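Local coordinates for uncharacterized hypothetical protein (PDB 4EIU), which is of unknown function but belongs to the DUF3823 family, whose N-terminal domain is related to transthyretin-like folds, at residues 172-176 against 177-181; 78-81 against 82-86. One frame throughout, in Å; residues are numbered along the deposited sequence.

Contact 1 (172-176 with 177-181) lies in the loop between strands 162-170 and 186-189; contact 2 (78-81 with 82-86) leads earlier in the chain into edge strand 83-85 of the N-terminal domain. They sit on opposite sides of the chain's centre, with centres 27 Å apart and nearest atoms about 11 Å apart, so they do not touch. Both use one device: an arginine NH1 donates to the backbone carbonyl three residues back, R180 to Y177 and R84 to P81. No active site is known. The side chains of R178 and R84 lie about 4 Å and 3 Å from bound PEG, probably a crystallisation additive.

Contact 1 of 2, residues 172-176 against 177-181; sequences SNTVG and YRARD
The Y177 ring and the R180 guanidinium meet face to face at an offset: R180 NH1 stands 3.4 Å above the Y177 ring plane, over its centre, while Y177 CE1 lies over the rim of one guanidinium face. At the guanidinium edge, in its plane, is Y177 O, which takes a hydrogen bond from R180 NH1 (2.7 Å, N-H...O 163°). That donor comes from above the carbonyl plane; R180 N reaches Y177 O from the opposite face at 3.3 Å, closing the type I turn Y177-R180. R180 CG lies between its own backbone N and carbonyl carbon (chi1 63°), and the extended chain beyond it runs back along the turn to Y177. R180 CB meanwhile rests 3.5 Å from G176 O. On the far side of the turn A179 CB meets T174 OG1 at 3.7 Å, and a water ties the two halves together, donating to T174 O (2.8 Å) and accepting from A179 N (2.7 Å). T174 OG1 also shares a hydrogen bond with S172 OG (2.8 Å), within the preceding type I turn S172-V175. W238 meets the Y177 ring, and E182 forms a salt bridge with R180 NE. The NH1 bond to Y177 O, the ring face and the salt bridge to E182 together restrain the guanidinium, whose positive charge is probably eased by E182 and the ring's electrons.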
loop_
_atom_site.group_PDB
_atom_site.type_symbol
_atom_site.label_atom_id
_atom_site.label_comp_id
_atom_site.label_asym_id
_atom_site.label_seq_id
_atom_site.Cartn_x
_atom_site.Cartn_y
_atom_site.Cartn_z
ATOM N N SER A 172 -17.456 1.887 -8.169
ATOM C CA SER A 172 -16.321 2.063 -9.071
ATOM C C SER A 172 -15.312 0.920 -8.994
ATOM O O SER A 172 -14.981 0.415 -7.891
ATOM C CB SER A 172 -15.618 3.384 -8.791
ATOM O OG SER A 172 -14.374 3.397 -9.468
ATOM N N ASN A 173 -14.782 0.538 -10.161
ATOM C CA ASN A 173 -13.766 -0.518 -10.211
ATOM C C ASN A 173 -12.392 -0.084 -9.700
ATOM O O ASN A 173 -11.487 -0.898 -9.619
ATOM C CB ASN A 173 -13.650 -1.156 -11.594
ATOM C CG ASN A 173 -13.152 -0.192 -12.652
ATOM O OD1 ASN A 173 -12.758 0.938 -12.358
ATOM N ND2 ASN A 173 -13.226 -0.622 -13.902
ATOM N N THR A 174 -12.242 1.183 -9.324
ATOM C CA THR A 174 -11.063 1.623 -8.618
ATOM C C THR A 174 -11.254 1.491 -7.079
ATOM O O THR A 174 -10.523 2.121 -6.330
ATOM C CB THR A 174 -10.723 3.081 -8.944
ATOM O OG1 THR A 174 -11.764 3.929 -8.455
ATOM C CG2 THR A 174 -10.547 3.287 -10.444
ATOM N N VAL A 175 -12.227 0.675 -6.652
ATOM C CA VAL A 175 -12.512 0.417 -5.228
ATOM C C VAL A 175 -11.220 0.355 -4.382
ATOM O O VAL A 175 -10.240 -0.328 -4.719
ATOM C CB VAL A 175 -13.360 -0.872 -5.036
ATOM C CG1 VAL A 175 -12.713 -2.082 -5.709
ATOM C CG2 VAL A 175 -13.644 -1.141 -3.555
ATOM N N GLY A 176 -11.258 1.116 -3.296
ATOM C CA GLY A 176 -10.216 1.161 -2.293
ATOM C C GLY A 176 -10.578 2.286 -1.356
ATOM O O GLY A 176 -11.711 2.789 -1.383
ATOM N N TYR A 177 -9.628 2.711 -0.534
ATOM C CA TYR A 177 -9.951 3.777 0.407
ATOM C C TYR A 177 -10.531 5.026 -0.262
ATOM O O TYR A 177 -11.560 5.530 0.165
ATOM C CB TYR A 177 -8.729 4.159 1.197
ATOM C CG TYR A 177 -9.016 5.180 2.226
ATOM C CD1 TYR A 177 -9.852 4.879 3.314
ATOM C CD2 TYR A 177 -8.478 6.460 2.129
ATOM C CE1 TYR A 177 -10.105 5.822 4.291
ATOM C CE2 TYR A 177 -8.755 7.422 3.091
ATOM C CZ TYR A 177 -9.546 7.074 4.179
ATOM O OH TYR A 177 -9.786 7.995 5.130
ATOM N N ARG A 178 -9.873 5.533 -1.299
ATOM C CA ARG A 178 -10.311 6.787 -1.896
ATOM C C ARG A 178 -11.758 6.711 -2.451
ATOM O O ARG A 178 -12.561 7.636 -2.254
ATOM C CB ARG A 178 -9.303 7.223 -2.956
ATOM C CG ARG A 178 -9.540 8.617 -3.499
ATOM C CD ARG A 178 -8.438 9.031 -4.462
ATOM N NE ARG A 178 -8.859 10.196 -5.240
ATOM C CZ ARG A 178 -8.155 10.763 -6.224
ATOM N NH1 ARG A 178 -6.959 10.292 -6.597
ATOM N NH2 ARG A 178 -8.654 11.820 -6.851
ATOM N N ALA A 179 -12.093 5.595 -3.091
ATOM C CA ALA A 179 -13.363 5.412 -3.767
ATOM C C ALA A 179 -14.396 4.675 -2.899
ATOM O O ALA A 179 -15.450 4.299 -3.379
ATOM C CB ALA A 179 -13.139 4.681 -5.101
ATOM N N ARG A 180 -14.121 4.506 -1.610
ATOM C CA ARG A 180 -14.961 3.699 -0.773
ATOM C C ARG A 180 -16.364 4.296 -0.802
ATOM O O ARG A 180 -16.500 5.515 -0.854
ATOM C CB ARG A 180 -14.450 3.673 0.657
ATOM C CG ARG A 180 -14.443 5.025 1.373
ATOM C CD ARG A 180 -13.651 4.965 2.668
ATOM N NE ARG A 180 -13.707 6.222 3.405
ATOM C CZ ARG A 180 -13.060 7.345 3.084
ATOM N NH1 ARG A 180 -12.271 7.427 2.012
ATOM N NH2 ARG A 180 -13.207 8.419 3.855
ATOM N N ASP A 181 -17.369 3.429 -0.821
ATOM C CA ASP A 181 -18.758 3.832 -0.528
ATOM C C ASP A 181 -19.017 3.516 0.953
ATOM O O ASP A 181 -19.026 2.343 1.391
ATOM C CB ASP A 181 -19.749 3.113 -1.442
ATOM C CG ASP A 181 -21.094 3.826 -1.507
ATOM O OD1 ASP A 181 -21.654 4.146 -0.424
ATOM O OD2 ASP A 181 -21.585 4.061 -2.634
HETATM O O HOH W 1 -10.149 4.095 -4.311
#

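Contact 2 of 2, residues 78-81 against 82-86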
loop_
_atom_site.group_PDB
_atom_site.type_symbol
_atom_site.label_atom_id
_atom_site.label_comp_id
_atom_site.label_asym_id
_atom_site.label_seq_id
_atom_site.Cartn_x
_atom_site.Cartn_y
_atom_site.Cartn_z
ATOM N N PRO A 78 3.102 0.886 1.931
ATOM C CA PRO A 78 2.825 -0.181 2.923
ATOM C C PRO A 78 3.900 -1.277 2.864
ATOM O O PRO A 78 3.624 -2.427 2.589
ATOM C CB PRO A 78 1.441 -0.678 2.492
ATOM C CG PRO A 78 1.500 -0.581 0.990
ATOM C CD PRO A 78 2.229 0.728 0.753
ATOM N N PHE A 79 5.117 -0.840 3.137
ATOM C CA PHE A 79 6.318 -1.648 3.065
ATOM C C PHE A 79 7.437 -1.017 3.903
ATOM O O PHE A 79 7.445 0.182 4.192
ATOM C CB PHE A 79 6.746 -1.934 1.611
ATOM C CG PHE A 79 6.856 -0.706 0.728
ATOM C CD1 PHE A 79 7.948 0.126 0.808
ATOM C CD2 PHE A 79 5.855 -0.431 -0.222
ATOM C CE1 PHE A 79 8.064 1.215 -0.069
ATOM C CE2 PHE A 79 5.947 0.673 -1.078
ATOM C CZ PHE A 79 7.047 1.488 -0.981
ATOM N N ILE A 80 8.412 -1.852 4.262
ATOM C CA ILE A 80 9.519 -1.423 5.090
ATOM C C ILE A 80 10.143 -0.202 4.450
ATOM O O ILE A 80 10.432 -0.217 3.242
ATOM C CB ILE A 80 10.591 -2.527 5.254
ATOM C CG1 ILE A 80 10.026 -3.651 6.139
ATOM C CG2 ILE A 80 11.855 -1.954 5.923
ATOM C CD1 ILE A 80 11.017 -4.776 6.432
ATOM N N PRO A 81 10.309 0.866 5.222
ATOM C CA PRO A 81 10.959 2.047 4.591
ATOM C C PRO A 81 12.303 1.745 3.954
ATOM O O PRO A 81 13.157 1.057 4.575
ATOM C CB PRO A 81 11.140 3.004 5.754
ATOM C CG PRO A 81 10.062 2.612 6.725
ATOM C CD PRO A 81 9.921 1.127 6.610
ATOM N N LEU A 82 12.484 2.253 2.730
ATOM C CA LEU A 82 13.705 2.108 1.969
ATOM C C LEU A 82 14.743 3.139 2.377
ATOM O O LEU A 82 15.928 2.918 2.198
ATOM C CB LEU A 82 13.381 2.288 0.448
ATOM C CG LEU A 82 12.438 1.207 -0.120
ATOM C CD1 LEU A 82 12.166 1.546 -1.605
ATOM C CD2 LEU A 82 13.001 -0.214 0.063
ATOM N N VAL A 83 14.293 4.294 2.873
ATOM C CA VAL A 83 15.179 5.323 3.333
ATOM C C VAL A 83 15.013 5.398 4.840
ATOM O O VAL A 83 13.959 5.799 5.329
ATOM C CB VAL A 83 14.909 6.680 2.652
ATOM C CG1 VAL A 83 15.936 7.754 3.109
ATOM C CG2 VAL A 83 14.955 6.511 1.127
ATOM N N ARG A 84 16.056 5.020 5.570
ATOM C CA ARG A 84 15.948 4.839 7.013
ATOM C C ARG A 84 16.932 5.698 7.766
ATOM O O ARG A 84 18.151 5.528 7.612
ATOM C CB ARG A 84 16.132 3.381 7.411
ATOM C CG ARG A 84 15.115 2.479 6.748
ATOM C CD ARG A 84 15.139 1.100 7.280
ATOM N NE ARG A 84 16.273 0.292 6.883
ATOM C CZ ARG A 84 16.349 -0.478 5.804
ATOM N NH1 ARG A 84 15.398 -0.494 4.877
ATOM N NH2 ARG A 84 17.413 -1.241 5.638
ATOM N N GLU A 85 16.394 6.619 8.580
ATOM C CA GLU A 85 17.171 7.408 9.517
ATOM C C GLU A 85 16.716 7.174 10.952
ATOM O O GLU A 85 15.570 6.780 11.230
ATOM C CB GLU A 85 17.129 8.887 9.183
ATOM C CG GLU A 85 15.747 9.466 9.374
ATOM C CD GLU A 85 15.628 10.939 9.110
ATOM O OE1 GLU A 85 16.463 11.582 8.415
ATOM O OE2 GLU A 85 14.584 11.450 9.560
ATOM N N ASN A 86 17.626 7.421 11.872
ATOM C CA ASN A 86 17.370 7.142 13.276
ATOM C C ASN A 86 16.685 8.377 13.909
ATOM O O ASN A 86 16.530 9.397 13.250
ATOM C CB ASN A 86 18.593 6.665 14.025
ATOM C CG ASN A 86 19.647 7.733 14.253
ATOM O OD1 ASN A 86 19.399 8.920 14.149
ATOM N ND2 ASN A 86 20.857 7.296 14.558
#
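I80 and P81 run extended, in polyproline-like conformation, L82 bends the chain with a helical psi, and V83 and R84 resume it as strand 83-85. Round this bend R84 folds back on P81. Its NH1 donates to P81 O at 2.7 Å, with a nearly straight N-H...O angle of 161°, and approaches in the carbonyl plane; the oxygen in turn lies at the guanidinium edge, near its plane. R84 CG, anti to its own carbonyl carbon (chi1 -59°), lies 3.3 Å from P81 O, and CD is close to the same oxygen; the bend at chi3 (-73°) then brings the guanidinium round so that NH1 reaches it. I80 CG2, anti to its own backbone nitrogen, leans toward the guanidinium, 4.0 Å from R84 NH1, the two side chains crossing obliquely. Beyond the bond to P81, R84 NE is hydrogen-bonded to a PEG molecule, probably from the crystallisation liquor, and the side chain packs on H93 and M152. A leucine in place of R84 would probably leave P81 O without its side-chain donor and give up the bond across the bend. The apolar part of the contact is looser: F79 CE1 comes to 4.4 Å from L82 CG. F79 packs on V111 of strand 104-111, and L82 on F109 of the same strand and on I75 of strand 69-76. L82 and R84 make backbone hydrogen bonds to strand 91-101, and H93 takes up L82 O through ND1. The whole is a bend that delivers the chain into an outermost strand of an antiparallel sheet, in a domain whose family belongs to the transthyretin clan, consistent with a transthyretin-like beta fold.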